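Local coordinates for protein exocyst complex component EXO70 (Saccharomyces cerevisiae, PDB 2B1E) that helps tether secretory vesicles to sites of exocytosis as a subunit of the exocyst complex and takes part in assembling that complex, at residues I91-Q103 against E146-L158. Residues are numbered along the deposited sequence; the frame is centred on the assembly and turned at random.
Sequences ISILNSIKPFDPQ and ERSKLILKCMAFL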
ATOM      1  N   ILE A  91     -19.280 -20.912  35.260  1.00 11.51           N
ATOM      2  CA  ILE A  91     -19.902 -20.160  34.175  1.00 12.11           C
ATOM      3  C   ILE A  91     -20.337 -18.770  34.653  1.00 13.19           C
ATOM      4  O   ILE A  91     -20.252 -17.782  33.922  1.00  9.97           O
ATOM      5  CB  ILE A  91     -21.129 -20.938  33.635  1.00 11.87           C
ATOM      6  CG1 ILE A  91     -20.658 -22.224  32.930  1.00 12.73           C
ATOM      7  CG2 ILE A  91     -21.908 -20.083  32.669  1.00 13.43           C
ATOM      8  CD1 ILE A  91     -21.794 -23.183  32.549  1.00 14.00           C
ATOM      9  N   SER A  92     -20.799 -18.694  35.890  1.00 11.85           N
ATOM     10  CA  SER A  92     -21.227 -17.419  36.426  1.00 14.17           C
ATOM     11  C   SER A  92     -20.058 -16.429  36.512  1.00 15.04           C
ATOM     12  O   SER A  92     -20.183 -15.274  36.108  1.00 13.22           O
ATOM     13  CB  SER A  92     -21.850 -17.620  37.808  1.00 13.30           C
ATOM     14  OG  SER A  92     -22.217 -16.378  38.352  1.00 16.28           O
ATOM     15  N   ILE A  93     -18.924 -16.879  37.044  1.00 14.58           N
ATOM     16  CA  ILE A  93     -17.758 -16.011  37.156  1.00 14.36           C
ATOM     17  C   ILE A  93     -17.326 -15.542  35.770  1.00 16.29           C
ATOM     18  O   ILE A  93     -17.038 -14.360  35.561  1.00 16.08           O
ATOM     19  CB  ILE A  93     -16.576 -16.740  37.827  1.00 15.19           C
ATOM     20  CG1 ILE A  93     -16.898 -17.011  39.294  1.00 14.45           C
ATOM     21  CG2 ILE A  93     -15.313 -15.900  37.735  1.00 13.46           C
ATOM     22  CD1 ILE A  93     -15.794 -17.729  40.041  1.00 14.65           C
ATOM     23  N   LEU A  94     -17.284 -16.472  34.820  1.00 15.45           N
ATOM     24  CA  LEU A  94     -16.886 -16.135  33.462  1.00 16.55           C
ATOM     25  C   LEU A  94     -17.812 -15.077  32.867  1.00 16.76           C
ATOM     26  O   LEU A  94     -17.374 -14.218  32.097  1.00 16.41           O
ATOM     27  CB  LEU A  94     -16.889 -17.385  32.572  1.00 14.84           C
ATOM     28  CG  LEU A  94     -15.788 -18.421  32.838  1.00 16.59           C
ATOM     29  CD1 LEU A  94     -15.977 -19.638  31.938  1.00 16.17           C
ATOM     30  CD2 LEU A  94     -14.430 -17.789  32.596  1.00 17.48           C
ATOM     31  N   ASN A  95     -19.088 -15.127  33.230  1.00 17.91           N
ATOM     32  CA  ASN A  95     -20.028 -14.152  32.697  1.00 18.61           C
ATOM     33  C   ASN A  95     -20.181 -12.888  33.544  1.00 17.76           C
ATOM     34  O   ASN A  95     -21.086 -12.082  33.314  1.00 19.30           O
ATOM     35  CB  ASN A  95     -21.379 -14.813  32.451  1.00 19.84           C
ATOM     36  CG  ASN A  95     -21.357 -15.728  31.243  1.00 23.67           C
ATOM     37  OD1 ASN A  95     -21.173 -16.942  31.361  1.00 26.34           O
ATOM     38  ND2 ASN A  95     -21.519 -15.146  30.070  1.00 22.28           N
ATOM     39  N   SER A  96     -19.292 -12.709  34.515  1.00 16.93           N
ATOM     40  CA  SER A  96     -19.327 -11.521  35.354  1.00 19.95           C
ATOM     41  C   SER A  96     -18.967 -10.321  34.469  1.00 21.30           C
ATOM     42  O   SER A  96     -19.300  -9.182  34.782  1.00 23.47           O
ATOM     43  CB  SER A  96     -18.332 -11.652  36.506  1.00 20.09           C
ATOM     44  OG  SER A  96     -17.019 -11.874  36.027  1.00 19.56           O
ATOM     45  N   ILE A  97     -18.282 -10.588  33.362  1.00 21.72           N
ATOM     46  CA  ILE A  97     -17.923  -9.534  32.412  1.00 21.55           C
ATOM     47  C   ILE A  97     -18.990  -9.552  31.325  1.00 22.54           C
ATOM     48  O   ILE A  97     -19.157 -10.569  30.646  1.00 17.56           O
ATOM     49  CB  ILE A  97     -16.559  -9.794  31.725  1.00 20.14           C
ATOM     50  CG1 ILE A  97     -15.458  -9.959  32.765  1.00 22.36           C
ATOM     51  CG2 ILE A  97     -16.226  -8.629  30.780  1.00 21.15           C
ATOM     52  CD1 ILE A  97     -14.044 -10.028  32.163  1.00 22.84           C
ATOM     53  N   LYS A  98     -19.704  -8.439  31.150  1.00 22.70           N
ATOM     54  CA  LYS A  98     -20.759  -8.379  30.137  1.00 25.92           C
ATOM     55  C   LYS A  98     -20.273  -7.833  28.798  1.00 26.63           C
ATOM     56  O   LYS A  98     -19.288  -7.092  28.735  1.00 27.74           O
ATOM     57  CB  LYS A  98     -21.930  -7.511  30.622  1.00 26.57           C
ATOM     58  CG  LYS A  98     -22.372  -7.773  32.053  1.00 27.29           C
ATOM     59  CD  LYS A  98     -22.749  -9.229  32.296  1.00 28.12           C
ATOM     60  CE  LYS A  98     -23.205  -9.426  33.745  1.00 28.26           C
ATOM     61  NZ  LYS A  98     -23.527 -10.852  34.081  1.00 28.59           N
ATOM     62  N   PRO A  99     -20.960  -8.198  27.705  1.00 27.16           N
ATOM     63  CA  PRO A  99     -20.571  -7.715  26.381  1.00 27.12           C
ATOM     64  C   PRO A  99     -20.532  -6.191  26.407  1.00 26.65           C
ATOM     65  O   PRO A  99     -21.332  -5.551  27.091  1.00 25.45           O
ATOM     66  CB  PRO A  99     -21.678  -8.252  25.480  1.00 27.83           C
ATOM     67  CG  PRO A  99     -22.074  -9.529  26.163  1.00 28.03           C
ATOM     68  CD  PRO A  99     -22.111  -9.115  27.614  1.00 28.17           C
ATOM     69  N   PHE A 100     -19.603  -5.607  25.667  1.00 25.73           N
ATOM     70  CA  PHE A 100     -19.484  -4.161  25.647  1.00 26.02           C
ATOM     71  C   PHE A 100     -18.958  -3.708  24.302  1.00 25.82           C
ATOM     72  O   PHE A 100     -18.335  -4.483  23.585  1.00 24.14           O
ATOM     73  CB  PHE A 100     -18.539  -3.705  26.761  1.00 24.81           C
ATOM     74  CG  PHE A 100     -17.112  -4.119  26.548  1.00 26.73           C
ATOM     75  CD1 PHE A 100     -16.289  -3.411  25.668  1.00 25.76           C
ATOM     76  CD2 PHE A 100     -16.598  -5.231  27.197  1.00 25.81           C
ATOM     77  CE1 PHE A 100     -14.980  -3.810  25.439  1.00 25.83           C
ATOM     78  CE2 PHE A 100     -15.285  -5.640  26.975  1.00 26.99           C
ATOM     79  CZ  PHE A 100     -14.475  -4.930  26.096  1.00 26.96           C
ATOM     80  N   ASP A 101     -19.219  -2.450  23.964  1.00 25.96           N
ATOM     81  CA  ASP A 101     -18.749  -1.892  22.705  1.00 25.53           C
ATOM     82  C   ASP A 101     -17.297  -1.471  22.912  1.00 22.85           C
ATOM     83  O   ASP A 101     -17.013  -0.536  23.658  1.00 23.27           O
ATOM     84  CB  ASP A 101     -19.599  -0.683  22.307  1.00 27.58           C
ATOM     85  CG  ASP A 101     -19.206  -0.125  20.958  1.00 30.44           C
ATOM     86  OD1 ASP A 101     -17.994   0.065  20.730  1.00 31.73           O
ATOM     87  OD2 ASP A 101     -20.102   0.126  20.125  1.00 33.02           O
ATOM     88  N   PRO A 102     -16.356  -2.166  22.255  1.00 24.06           N
ATOM     89  CA  PRO A 102     -14.919  -1.878  22.362  1.00 24.76           C
ATOM     90  C   PRO A 102     -14.557  -0.452  21.938  1.00 25.98           C
ATOM     91  O   PRO A 102     -13.649   0.160  22.500  1.00 25.75           O
ATOM     92  CB  PRO A 102     -14.286  -2.917  21.434  1.00 24.58           C
ATOM     93  CG  PRO A 102     -15.309  -4.027  21.388  1.00 24.78           C
ATOM     94  CD  PRO A 102     -16.597  -3.263  21.303  1.00 22.98           C
ATOM     95  N   GLN A 103     -15.273   0.062  20.943  1.00 27.59           N
ATOM     96  CA  GLN A 103     -15.032   1.408  20.423  1.00 28.92           C
ATOM     97  C   GLN A 103     -14.987   2.460  21.524  1.00 29.76           C
ATOM     98  O   GLN A 103     -14.282   3.460  21.398  1.00 30.58           O
ATOM     99  CB  GLN A 103     -16.107   1.781  19.401  1.00 28.37           C
ATOM    100  CG  GLN A 103     -15.861   3.105  18.703  1.00 28.95           C
ATOM    101  CD  GLN A 103     -14.478   3.179  18.081  1.00 28.63           C
ATOM    102  OE1 GLN A 103     -13.560   3.772  18.647  1.00 30.48           O
ATOM    103  NE2 GLN A 103     -14.322   2.564  16.919  1.00 29.48           N
ATOM    104  N   GLU A 146     -17.880 -20.160  26.597  1.00 19.50           N
ATOM    105  CA  GLU A 146     -18.284 -18.923  27.250  1.00 19.06           C
ATOM    106  C   GLU A 146     -17.462 -17.715  26.805  1.00 19.81           C
ATOM    107  O   GLU A 146     -18.012 -16.639  26.582  1.00 20.51           O
ATOM    108  CB  GLU A 146     -18.204 -19.070  28.772  1.00 20.32           C
ATOM    109  CG  GLU A 146     -19.223 -20.033  29.371  1.00 19.99           C
ATOM    110  CD  GLU A 146     -20.650 -19.744  28.921  1.00 23.71           C
ATOM    111  OE1 GLU A 146     -21.135 -18.610  29.124  1.00 22.04           O
ATOM    112  OE2 GLU A 146     -21.291 -20.658  28.362  1.00 23.57           O
ATOM    113  N   ARG A 147     -16.152 -17.892  26.678  1.00 17.15           N
ATOM    114  CA  ARG A 147     -15.284 -16.803  26.259  1.00 18.70           C
ATOM    115  C   ARG A 147     -15.541 -16.354  24.824  1.00 20.05           C
ATOM    116  O   ARG A 147     -15.678 -15.161  24.564  1.00 20.00           O
ATOM    117  CB  ARG A 147     -13.813 -17.196  26.420  1.00 19.45           C
ATOM    118  CG  ARG A 147     -13.338 -17.280  27.868  1.00 16.98           C
ATOM    119  CD  ARG A 147     -13.457 -15.926  28.556  1.00 18.57           C
ATOM    120  NE  ARG A 147     -12.767 -14.885  27.800  1.00 18.96           N
ATOM    121  CZ  ARG A 147     -12.862 -13.582  28.056  1.00 18.89           C
ATOM    122  NH1 ARG A 147     -13.625 -13.151  29.055  1.00 18.40           N
ATOM    123  NH2 ARG A 147     -12.203 -12.712  27.309  1.00 15.39           N
ATOM    124  N   SER A 148     -15.614 -17.299  23.892  1.00 22.75           N
ATOM    125  CA  SER A 148     -15.833 -16.925  22.502  1.00 24.39           C
ATOM    126  C   SER A 148     -17.205 -16.286  22.292  1.00 25.32           C
ATOM    127  O   SER A 148     -17.372 -15.449  21.408  1.00 25.35           O
ATOM    128  CB  SER A 148     -15.642 -18.133  21.567  1.00 26.02           C
ATOM    129  OG  SER A 148     -16.529 -19.183  21.881  1.00 25.66           O
ATOM    130  N   LYS A 149     -18.185 -16.657  23.107  1.00 24.27           N
ATOM    131  CA  LYS A 149     -19.506 -16.059  22.966  1.00 24.79           C
ATOM    132  C   LYS A 149     -19.462 -14.600  23.413  1.00 23.67           C
ATOM    133  O   LYS A 149     -19.987 -13.717  22.734  1.00 23.31           O
ATOM    134  CB  LYS A 149     -20.549 -16.832  23.781  1.00 27.68           C
ATOM    135  CG  LYS A 149     -20.884 -18.202  23.204  1.00 32.08           C
ATOM    136  CD  LYS A 149     -22.127 -18.816  23.845  1.00 35.84           C
ATOM    137  CE  LYS A 149     -21.955 -19.067  25.342  1.00 38.61           C
ATOM    138  NZ  LYS A 149     -21.961 -17.805  26.148  1.00 40.27           N
ATOM    139  N   LEU A 150     -18.815 -14.354  24.547  1.00 22.86           N
ATOM    140  CA  LEU A 150     -18.692 -13.014  25.098  1.00 22.77           C
ATOM    141  C   LEU A 150     -17.989 -12.080  24.102  1.00 24.39           C
ATOM    142  O   LEU A 150     -18.495 -11.003  23.774  1.00 22.12           O
ATOM    143  CB  LEU A 150     -17.890 -13.062  26.397  1.00 22.30           C
ATOM    144  CG  LEU A 150     -17.983 -11.917  27.417  1.00 25.22           C
ATOM    145  CD1 LEU A 150     -16.743 -11.951  28.298  1.00 22.61           C
ATOM    146  CD2 LEU A 150     -18.092 -10.567  26.733  1.00 24.69           C
ATOM    147  N   ILE A 151     -16.819 -12.502  23.631  1.00 25.04           N
ATOM    148  CA  ILE A 151     -16.031 -11.704  22.697  1.00 25.72           C
ATOM    149  C   ILE A 151     -16.761 -11.447  21.381  1.00 26.85           C
ATOM    150  O   ILE A 151     -16.704 -10.344  20.837  1.00 26.46           O
ATOM    151  CB  ILE A 151     -14.680 -12.385  22.403  1.00 25.16           C
ATOM    152  CG1 ILE A 151     -13.899 -12.543  23.710  1.00 23.90           C
ATOM    153  CG2 ILE A 151     -13.875 -11.554  21.395  1.00 23.43           C
ATOM    154  CD1 ILE A 151     -12.610 -13.335  23.575  1.00 26.23           C
ATOM    155  N   LEU A 152     -17.440 -12.460  20.862  1.00 28.91           N
ATOM    156  CA  LEU A 152     -18.172 -12.284  19.616  1.00 30.35           C
ATOM    157  C   LEU A 152     -19.243 -11.199  19.767  1.00 30.77           C
ATOM    158  O   LEU A 152     -19.506 -10.442  18.828  1.00 30.03           O
ATOM    159  CB  LEU A 152     -18.799 -13.607  19.184  1.00 32.02           C
ATOM    160  CG  LEU A 152     -17.789 -14.633  18.652  1.00 34.81           C
ATOM    161  CD1 LEU A 152     -18.485 -15.964  18.414  1.00 35.80           C
ATOM    162  CD2 LEU A 152     -17.155 -14.113  17.356  1.00 35.09           C
ATOM    163  N   LYS A 153     -19.845 -11.118  20.953  1.00 29.72           N
ATOM    164  CA  LYS A 153     -20.874 -10.116  21.229  1.00 30.01           C
ATOM    165  C   LYS A 153     -20.253  -8.723  21.280  1.00 29.77           C
ATOM    166  O   LYS A 153     -20.889  -7.735  20.917  1.00 29.53           O
ATOM    167  CB  LYS A 153     -21.572 -10.420  22.558  1.00 30.67           C
ATOM    168  CG  LYS A 153     -22.538 -11.599  22.509  1.00 30.92           C
ATOM    169  CD  LYS A 153     -23.005 -11.976  23.909  1.00 31.82           C
ATOM    170  CE  LYS A 153     -24.057 -13.075  23.879  1.00 31.80           C
ATOM    171  NZ  LYS A 153     -25.341 -12.594  23.307  1.00 33.20           N
ATOM    172  N   CYS A 154     -19.010  -8.645  21.742  1.00 28.58           N
ATOM    173  CA  CYS A 154     -18.316  -7.365  21.813  1.00 26.58           C
ATOM    174  C   CYS A 154     -17.976  -6.906  20.405  1.00 26.77           C
ATOM    175  O   CYS A 154     -18.224  -5.760  20.034  1.00 24.40           O
ATOM    176  CB  CYS A 154     -17.029  -7.497  22.623  1.00 26.08           C
ATOM    177  SG  CYS A 154     -17.288  -7.860  24.363  1.00 24.98           S
ATOM    178  N   MET A 155     -17.408  -7.814  19.620  1.00 25.58           N
ATOM    179  CA  MET A 155     -17.035  -7.495  18.252  1.00 26.98           C
ATOM    180  C   MET A 155     -18.269  -7.191  17.407  1.00 29.14           C
ATOM    181  O   MET A 155     -18.169  -6.578  16.338  1.00 28.95           O
ATOM    182  CB  MET A 155     -16.251  -8.656  17.635  1.00 25.73           C
ATOM    183  CG  MET A 155     -14.924  -8.960  18.332  1.00 22.31           C
ATOM    184  SD  MET A 155     -13.738  -7.597  18.295  1.00 22.05           S
ATOM    185  CE  MET A 155     -13.449  -7.480  16.541  1.00 22.71           C
ATOM    186  N   ALA A 156     -19.431  -7.625  17.887  1.00 30.19           N
ATOM    187  CA  ALA A 156     -20.682  -7.393  17.176  1.00 31.37           C
ATOM    188  C   ALA A 156     -20.973  -5.898  17.070  1.00 33.08           C
ATOM    189  O   ALA A 156     -21.625  -5.452  16.132  1.00 33.31           O
ATOM    190  CB  ALA A 156     -21.825  -8.098  17.897  1.00 32.80           C
ATOM    191  N   PHE A 157     -20.484  -5.132  18.040  1.00 34.21           N
ATOM    192  CA  PHE A 157     -20.684  -3.687  18.067  1.00 36.27           C
ATOM    193  C   PHE A 157     -19.905  -2.968  16.965  1.00 38.14           C
ATOM    194  O   PHE A 157     -20.272  -1.865  16.555  1.00 38.50           O
ATOM    195  CB  PHE A 157     -20.263  -3.127  19.430  1.00 35.05           C
ATOM    196  CG  PHE A 157     -21.245  -3.401  20.529  1.00 35.06           C
ATOM    197  CD1 PHE A 157     -22.427  -2.675  20.615  1.00 36.01           C
ATOM    198  CD2 PHE A 157     -20.994  -4.387  21.478  1.00 34.81           C
ATOM    199  CE1 PHE A 157     -23.347  -2.930  21.632  1.00 36.80           C
ATOM    200  CE2 PHE A 157     -21.906  -4.648  22.498  1.00 33.51           C
ATOM    201  CZ  PHE A 157     -23.084  -3.921  22.575  1.00 36.29           C
ATOM    202  N   LEU A 158     -18.838  -3.599  16.483  1.00 39.93           N
ATOM    203  CA  LEU A 158     -17.996  -3.013  15.442  1.00 41.07           C
ATOM    204  C   LEU A 158     -18.273  -3.590  14.055  1.00 43.13           C
ATOM    205  O   LEU A 158     -17.985  -2.954  13.043  1.00 41.81           O
ATOM    206  CB  LEU A 158     -16.523  -3.228  15.792  1.00 40.24           C
ATOM    207  CG  LEU A 158     -16.079  -2.772  17.182  1.00 40.18           C
ATOM    208  CD1 LEU A 158     -14.609  -3.084  17.360  1.00 40.46           C
ATOM    209  CD2 LEU A 158     -16.332  -1.284  17.353  1.00 39.80           C
TER
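Cys154 and Phe100 meet where the linker 95-101, extended from Ile97 on, which joins helix 66-94 to helix 102-108, runs along helix 136-155 in the elongated all-helical rod of Exo70. The arrangement illustrates how a largely extended connection can be held against a helix by side chains and a sulfur. Cys154 SG accepts a hydrogen bond from Phe100 N at 3.5 Å, with an almost straight N-H...S angle of 164°. The same sulfur lies over one face of the Phe100 ring, 4.2 Å from its centroid and offset toward the rim, while Phe112 meets that ring edge-to-face. Apolar contacts follow the linker on both flanks of the cysteine. Leu150 sends CD1 to Ile97 CB and CD2 against Pro99 CA, and its CG, anti to the backbone N (chi1 -160°), carries both methyls to the linker. The Pro99 ring lies alongside the Lys153 chain, CG to CD 3.5 Å, a tight fit. Farther on, Pro102 and Gln103 rest against the Leu158 methyls. Around Glu146 the packing is mixed, its CB against Leu94 CD1 at 3.9 Å and its carboxylate beside Ile91 CG2. Lys149 NZ bridges to Glu146 OE1 from above the carboxylate plane; an alanine here would probably leave the Lys149 ammonium without this mate and open a gap beside Ile91 CG2. At the other end, a CH-pi contact sets Asp101 CB over the Phe157 ring, 4.0 Å from the centroid, with Cys154 O in plane at that ring's edge.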